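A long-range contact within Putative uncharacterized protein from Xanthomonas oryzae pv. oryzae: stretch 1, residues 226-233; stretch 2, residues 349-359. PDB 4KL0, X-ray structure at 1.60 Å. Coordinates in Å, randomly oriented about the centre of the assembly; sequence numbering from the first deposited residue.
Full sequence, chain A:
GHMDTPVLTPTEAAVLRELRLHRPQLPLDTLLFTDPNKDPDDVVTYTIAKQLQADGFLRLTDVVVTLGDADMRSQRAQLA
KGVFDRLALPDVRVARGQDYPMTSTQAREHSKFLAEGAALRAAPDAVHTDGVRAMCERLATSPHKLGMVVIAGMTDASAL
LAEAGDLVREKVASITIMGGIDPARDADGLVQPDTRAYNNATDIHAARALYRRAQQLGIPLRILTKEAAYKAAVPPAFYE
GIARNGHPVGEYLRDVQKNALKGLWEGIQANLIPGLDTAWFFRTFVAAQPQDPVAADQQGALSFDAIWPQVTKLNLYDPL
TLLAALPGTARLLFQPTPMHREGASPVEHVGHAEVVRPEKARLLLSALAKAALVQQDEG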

ATOM      1  N   LYS A 226      -4.435  10.202  -3.684  1.00 16.77           N
ATOM      2  CA  LYS A 226      -5.657   9.788  -3.002  1.00 18.81           C
ATOM      3  C   LYS A 226      -6.922   9.897  -3.899  1.00 17.63           C
ATOM      4  O   LYS A 226      -7.853   9.128  -3.731  1.00 19.76           O
ATOM      5  CB  LYS A 226      -5.824  10.601  -1.693  1.00 21.71           C
ATOM      6  CG  LYS A 226      -5.964  12.098  -1.952  1.00 24.18           C
ATOM      7  CD  LYS A 226      -5.814  12.915  -0.676  1.00 24.71           C
ATOM      8  CE  LYS A 226      -6.113  14.408  -0.963  1.00 28.28           C
ATOM      9  NZ  LYS A 226      -6.551  15.094   0.305  1.00 40.45           N
ATOM     10  N   GLU A 227      -6.925  10.843  -4.858  1.00 19.22           N
ATOM     11  CA  GLU A 227      -8.068  10.984  -5.778  1.00 20.59           C
ATOM     12  C   GLU A 227      -8.338   9.755  -6.652  1.00 18.98           C
ATOM     13  O   GLU A 227      -9.505   9.471  -7.035  1.00 21.90           O
ATOM     14  CB  GLU A 227      -7.890  12.259  -6.624  1.00 24.82           C
ATOM     15  CG  GLU A 227      -8.041  13.523  -5.759  1.00 28.59           C
ATOM     16  CD  GLU A 227      -6.742  13.941  -5.077  1.00 31.25           C
ATOM     17  OE1 GLU A 227      -5.648  13.383  -5.420  1.00 29.65           O
ATOM     18  OE2 GLU A 227      -6.811  14.844  -4.197  1.00 37.78           O
ATOM     19  N   ALA A 228      -7.274   9.012  -6.954  1.00 18.50           N
ATOM     20  CA  ALA A 228      -7.381   7.766  -7.717  1.00 19.28           C
ATOM     21  C   ALA A 228      -8.169   6.759  -6.894  1.00 20.04           C
ATOM     22  O   ALA A 228      -9.009   6.034  -7.415  1.00 21.86           O
ATOM     23  CB  ALA A 228      -5.993   7.231  -8.035  1.00 17.57           C
ATOM     24  N   ALA A 229      -7.911   6.698  -5.582  1.00 19.95           N
ATOM     25  CA  ALA A 229      -8.673   5.754  -4.757  1.00 18.46           C
ATOM     26  C   ALA A 229     -10.154   6.090  -4.588  1.00 22.12           C
ATOM     27  O   ALA A 229     -11.009   5.179  -4.517  1.00 21.17           O
ATOM     28  CB  ALA A 229      -8.026   5.567  -3.369  1.00 19.81           C
ATOM     29  N   TYR A 230     -10.480   7.391  -4.498  1.00 22.40           N
ATOM     30  CA  TYR A 230     -11.869   7.794  -4.296  1.00 26.36           C
ATOM     31  C   TYR A 230     -12.719   7.198  -5.410  1.00 26.53           C
ATOM     32  O   TYR A 230     -13.833   6.690  -5.196  1.00 27.08           O
ATOM     33  CB  TYR A 230     -12.001   9.336  -4.312  1.00 27.34           C
ATOM     34  CG  TYR A 230     -11.219  10.066  -3.238  1.00 25.14           C
ATOM     35  CD1 TYR A 230     -10.806   9.438  -2.088  1.00 22.89           C
ATOM     36  CD2 TYR A 230     -10.906  11.423  -3.375  1.00 26.26           C
ATOM     37  CE1 TYR A 230     -10.091  10.139  -1.086  1.00 25.92           C
ATOM     38  CE2 TYR A 230     -10.182  12.117  -2.400  1.00 26.99           C
ATOM     39  CZ  TYR A 230      -9.784  11.475  -1.265  1.00 25.56           C
ATOM     40  OH  TYR A 230      -9.101  12.201  -0.306  1.00 29.68           O
ATOM     41  N   LYS A 231     -12.170   7.235  -6.610  1.00 25.45           N
ATOM     42  CA  LYS A 231     -12.943   6.778  -7.740  1.00 26.49           C
ATOM     43  C   LYS A 231     -13.246   5.264  -7.702  1.00 30.43           C
ATOM     44  O   LYS A 231     -14.293   4.803  -8.183  1.00 30.78           O
ATOM     45  CB  LYS A 231     -12.199   7.156  -8.997  1.00 27.37           C
ATOM     46  CG  LYS A 231     -13.030   6.985 -10.263  1.00 29.25           C
ATOM     47  CD  LYS A 231     -12.432   7.820 -11.366  1.00 28.86           C
ATOM     48  CE  LYS A 231     -13.370   7.918 -12.545  1.00 28.63           C
ATOM     49  NZ  LYS A 231     -12.530   7.977 -13.782  1.00 26.56           N
ATOM     50  N   ALA A 232     -12.331   4.493  -7.119  1.00 28.50           N
ATOM     51  CA  ALA A 232     -12.461   3.033  -7.086  1.00 26.55           C
ATOM     52  C   ALA A 232     -12.797   2.496  -5.674  1.00 26.05           C
ATOM     53  O   ALA A 232     -12.466   1.348  -5.335  1.00 24.94           O
ATOM     54  CB  ALA A 232     -11.147   2.397  -7.620  1.00 22.38           C
ATOM     55  N   ALA A 233     -13.454   3.317  -4.847  1.00 23.26           N
ATOM     56  CA  ALA A 233     -13.737   2.952  -3.462  1.00 22.25           C
ATOM     57  C   ALA A 233     -14.611   1.722  -3.423  1.00 20.34           C
ATOM     58  O   ALA A 233     -15.500   1.571  -4.274  1.00 20.66           O
ATOM     59  CB  ALA A 233     -14.458   4.130  -2.727  1.00 20.39           C
ATOM     60  N   HIS A 349       1.597  10.467 -13.380  1.00 20.17           N
ATOM     61  CA  HIS A 349       0.620  10.742 -12.358  1.00 19.35           C
ATOM     62  C   HIS A 349      -0.608   9.877 -12.528  1.00 21.22           C
ATOM     63  O   HIS A 349      -1.165   9.738 -13.648  1.00 21.06           O
ATOM     64  CB  HIS A 349       0.246  12.244 -12.385  1.00 19.97           C
ATOM     65  CG  HIS A 349      -0.954  12.577 -11.550  1.00 21.03           C
ATOM     66  ND1 HIS A 349      -2.129  13.061 -12.087  1.00 24.47           N
ATOM     67  CD2 HIS A 349      -1.174  12.462 -10.220  1.00 24.57           C
ATOM     68  CE1 HIS A 349      -3.023  13.228 -11.124  1.00 24.07           C
ATOM     69  NE2 HIS A 349      -2.460  12.897  -9.977  1.00 24.29           N
ATOM     70  N   VAL A 350      -1.050   9.244 -11.438  1.00 18.17           N
ATOM     71  CA  VAL A 350      -2.348   8.573 -11.463  1.00 17.77           C
ATOM     72  C   VAL A 350      -3.318   9.166 -10.434  1.00 21.74           C
ATOM     73  O   VAL A 350      -3.222   8.855  -9.227  1.00 20.07           O
ATOM     74  CB  VAL A 350      -2.252   7.026 -11.220  1.00 16.20           C
ATOM     75  CG1 VAL A 350      -3.644   6.339 -11.333  1.00 18.73           C
ATOM     76  CG2 VAL A 350      -1.237   6.383 -12.194  1.00 17.59           C
ATOM     77  N   GLY A 351      -4.238  10.012 -10.911  1.00 19.20           N
ATOM     78  CA  GLY A 351      -5.315  10.558 -10.108  1.00 20.72           C
ATOM     79  C   GLY A 351      -6.685  10.104 -10.576  1.00 21.04           C
ATOM     80  O   GLY A 351      -6.827   9.017 -11.141  1.00 18.89           O
ATOM     81  N   HIS A 352      -7.726  10.902 -10.339  1.00 21.12           N
ATOM     82  CA  HIS A 352      -9.076  10.391 -10.612  1.00 22.30           C
ATOM     83  C   HIS A 352      -9.300  10.132 -12.121  1.00 24.07           C
ATOM     84  O   HIS A 352      -9.887   9.113 -12.510  1.00 22.57           O
ATOM     85  CB  HIS A 352     -10.161  11.331 -10.068  1.00 25.71           C
ATOM     86  CG  HIS A 352     -10.267  12.614 -10.815  1.00 29.08           C
ATOM     87  ND1 HIS A 352     -11.205  12.820 -11.803  1.00 36.13           N
ATOM     88  CD2 HIS A 352      -9.535  13.754 -10.745  1.00 35.56           C
ATOM     89  CE1 HIS A 352     -11.056  14.040 -12.303  1.00 35.45           C
ATOM     90  NE2 HIS A 352     -10.055  14.631 -11.673  1.00 37.19           N
ATOM     91  N   ALA A 353      -8.784  11.025 -12.960  1.00 23.28           N
ATOM     92  CA  ALA A 353      -9.048  10.935 -14.422  1.00 24.41           C
ATOM     93  C   ALA A 353      -8.346   9.722 -15.035  1.00 23.94           C
ATOM     94  O   ALA A 353      -8.779   9.123 -16.032  1.00 26.49           O
ATOM     95  CB  ALA A 353      -8.567  12.203 -15.109  1.00 28.58           C
ATOM     96  N   GLU A 354      -7.270   9.347 -14.387  1.00 19.55           N
ATOM     97  CA  GLU A 354      -6.397   8.287 -14.867  1.00 20.33           C
ATOM     98  C   GLU A 354      -6.876   6.896 -14.454  1.00 22.28           C
ATOM     99  O   GLU A 354      -6.360   5.914 -14.963  1.00 20.80           O
ATOM    100  CB  GLU A 354      -4.970   8.510 -14.334  1.00 21.91           C
ATOM    101  CG  GLU A 354      -4.226   9.702 -14.939  1.00 21.58           C
ATOM    102  CD  GLU A 354      -4.750  11.066 -14.426  1.00 24.88           C
ATOM    103  OE1 GLU A 354      -5.256  11.195 -13.273  1.00 24.67           O
ATOM    104  OE2 GLU A 354      -4.662  12.031 -15.212  1.00 25.83           O
ATOM    105  N   VAL A 355      -7.789   6.790 -13.501  1.00 21.27           N
ATOM    106  CA  VAL A 355      -8.451   5.523 -13.239  1.00 21.53           C
ATOM    107  C   VAL A 355      -9.604   5.385 -14.225  1.00 22.55           C
ATOM    108  O   VAL A 355     -10.684   5.881 -13.975  1.00 23.18           O
ATOM    109  CB  VAL A 355      -9.008   5.444 -11.793  1.00 24.63           C
ATOM    110  CG1 VAL A 355      -9.631   4.046 -11.526  1.00 24.74           C
ATOM    111  CG2 VAL A 355      -7.864   5.721 -10.804  1.00 18.08           C
ATOM    112  N   VAL A 356      -9.350   4.704 -15.340  1.00 22.72           N
ATOM    113  CA  VAL A 356     -10.318   4.683 -16.447  1.00 25.21           C
ATOM    114  C   VAL A 356     -11.368   3.565 -16.339  1.00 29.79           C
ATOM    115  O   VAL A 356     -12.474   3.652 -16.934  1.00 29.25           O
ATOM    116  CB  VAL A 356      -9.593   4.711 -17.791  1.00 23.70           C
ATOM    117  CG1 VAL A 356      -8.811   6.038 -17.939  1.00 29.10           C
ATOM    118  CG2 VAL A 356      -8.672   3.505 -17.926  1.00 26.03           C
ATOM    119  N   ARG A 357     -11.058   2.543 -15.546  1.00 26.28           N
ATOM    120  CA  ARG A 357     -12.000   1.457 -15.303  1.00 26.69           C
ATOM    121  C   ARG A 357     -12.259   1.183 -13.819  1.00 25.64           C
ATOM    122  O   ARG A 357     -11.902   0.114 -13.317  1.00 24.13           O
ATOM    123  CB  ARG A 357     -11.539   0.141 -15.992  1.00 27.92           C
ATOM    124  CG  ARG A 357     -11.169   0.241 -17.497  1.00 33.08           C
ATOM    125  CD  ARG A 357     -12.399   0.416 -18.392  1.00 40.21           C
ATOM    126  NE  ARG A 357     -12.054   0.490 -19.821  1.00 46.41           N
ATOM    127  CZ  ARG A 357     -12.406   1.499 -20.633  1.00 51.20           C
ATOM    128  NH1 ARG A 357     -13.114   2.532 -20.168  1.00 46.23           N
ATOM    129  NH2 ARG A 357     -12.054   1.481 -21.920  1.00 55.11           N
ATOM    130  N   PRO A 358     -12.940   2.114 -13.117  1.00 25.64           N
ATOM    131  CA  PRO A 358     -13.098   1.940 -11.674  1.00 26.33           C
ATOM    132  C   PRO A 358     -13.965   0.771 -11.241  1.00 26.15           C
ATOM    133  O   PRO A 358     -13.680   0.215 -10.169  1.00 26.14           O
ATOM    134  CB  PRO A 358     -13.698   3.280 -11.214  1.00 25.35           C
ATOM    135  CG  PRO A 358     -14.358   3.809 -12.408  1.00 27.54           C
ATOM    136  CD  PRO A 358     -13.641   3.317 -13.606  1.00 24.61           C
ATOM    137  N   GLU A 359     -15.012   0.397 -11.990  1.00 27.54           N
ATOM    138  CA  GLU A 359     -15.830  -0.738 -11.510  1.00 26.86           C
ATOM    139  C   GLU A 359     -15.044  -2.029 -11.719  1.00 25.61           C
ATOM    140  O   GLU A 359     -15.138  -2.957 -10.914  1.00 25.91           O
ATOM    141  CB  GLU A 359     -17.242  -0.811 -12.136  1.00 31.75           C
ATOM    142  CG  GLU A 359     -18.088  -2.043 -11.693  1.00 33.06           C
ATOM    143  CD  GLU A 359     -18.213  -2.273 -10.150  1.00 34.83           C
ATOM    144  OE1 GLU A 359     -18.076  -3.455  -9.730  1.00 35.78           O
ATOM    145  OE2 GLU A 359     -18.482  -1.308  -9.364  1.00 35.55           O
TER
HETATM  146  O   HOH W   1      -4.727  13.755  -8.012  1.00 30.03           O

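How do the two backbones meet? Stretch 1 is mostly helix, whereas stretch 2 leaves a strand at Val350, folds through a type I turn from His352 to Val355 and enters a new helix at Pro358, with Arg357 as its N-cap residue. By CA atoms the closest pair is Ala228 and Gly351, with Ala228 CA 4.2 Å from Gly351 CA; further along, Ala232 CA and Pro358 CA are separated by 4.8 Å.

What holds the turn in shape? Val355 N donates to His352 O at 3.3 Å, and Gly351 N donates to Glu354 OE1 at 2.8 Å, so a side chain from within the turn ties back to the residue just before it. Gly351 has no side chain, and a CB here would come within 2.7 Å of His349 CE1.

How does Lys231 use this turn? Its extended side chain reaches across and places NZ where it donates two hydrogen bonds, to Val355 O at 2.8 Å and to His352 O at 3.1 Å. Both acceptors are backbone carbonyls, so the ammonium group binds the first and last residues of the turn. The aliphatic part of the chain also packs, with Lys231 CG 3.9 Å from Pro358 CB.

Where is the apolar packing? Ala228 is buried, and its small side chain lets stretch 2 come close: Ala228 CB sits 3.7 Å from Val355 CG2 and 4.1 Å from Val350 CG1. A looser apolar contact joins Ala232 CB to Pro358 CB at 4.5 Å.

Does water take part? One water bridges the stretches, donating to Glu227 OE1 at 2.8 Å and hydrogen-bonding His349 NE2 at 3.1 Å. It links two side chains that do not touch directly. Nearby, His352 CB packs 3.6 Å from Glu227 O.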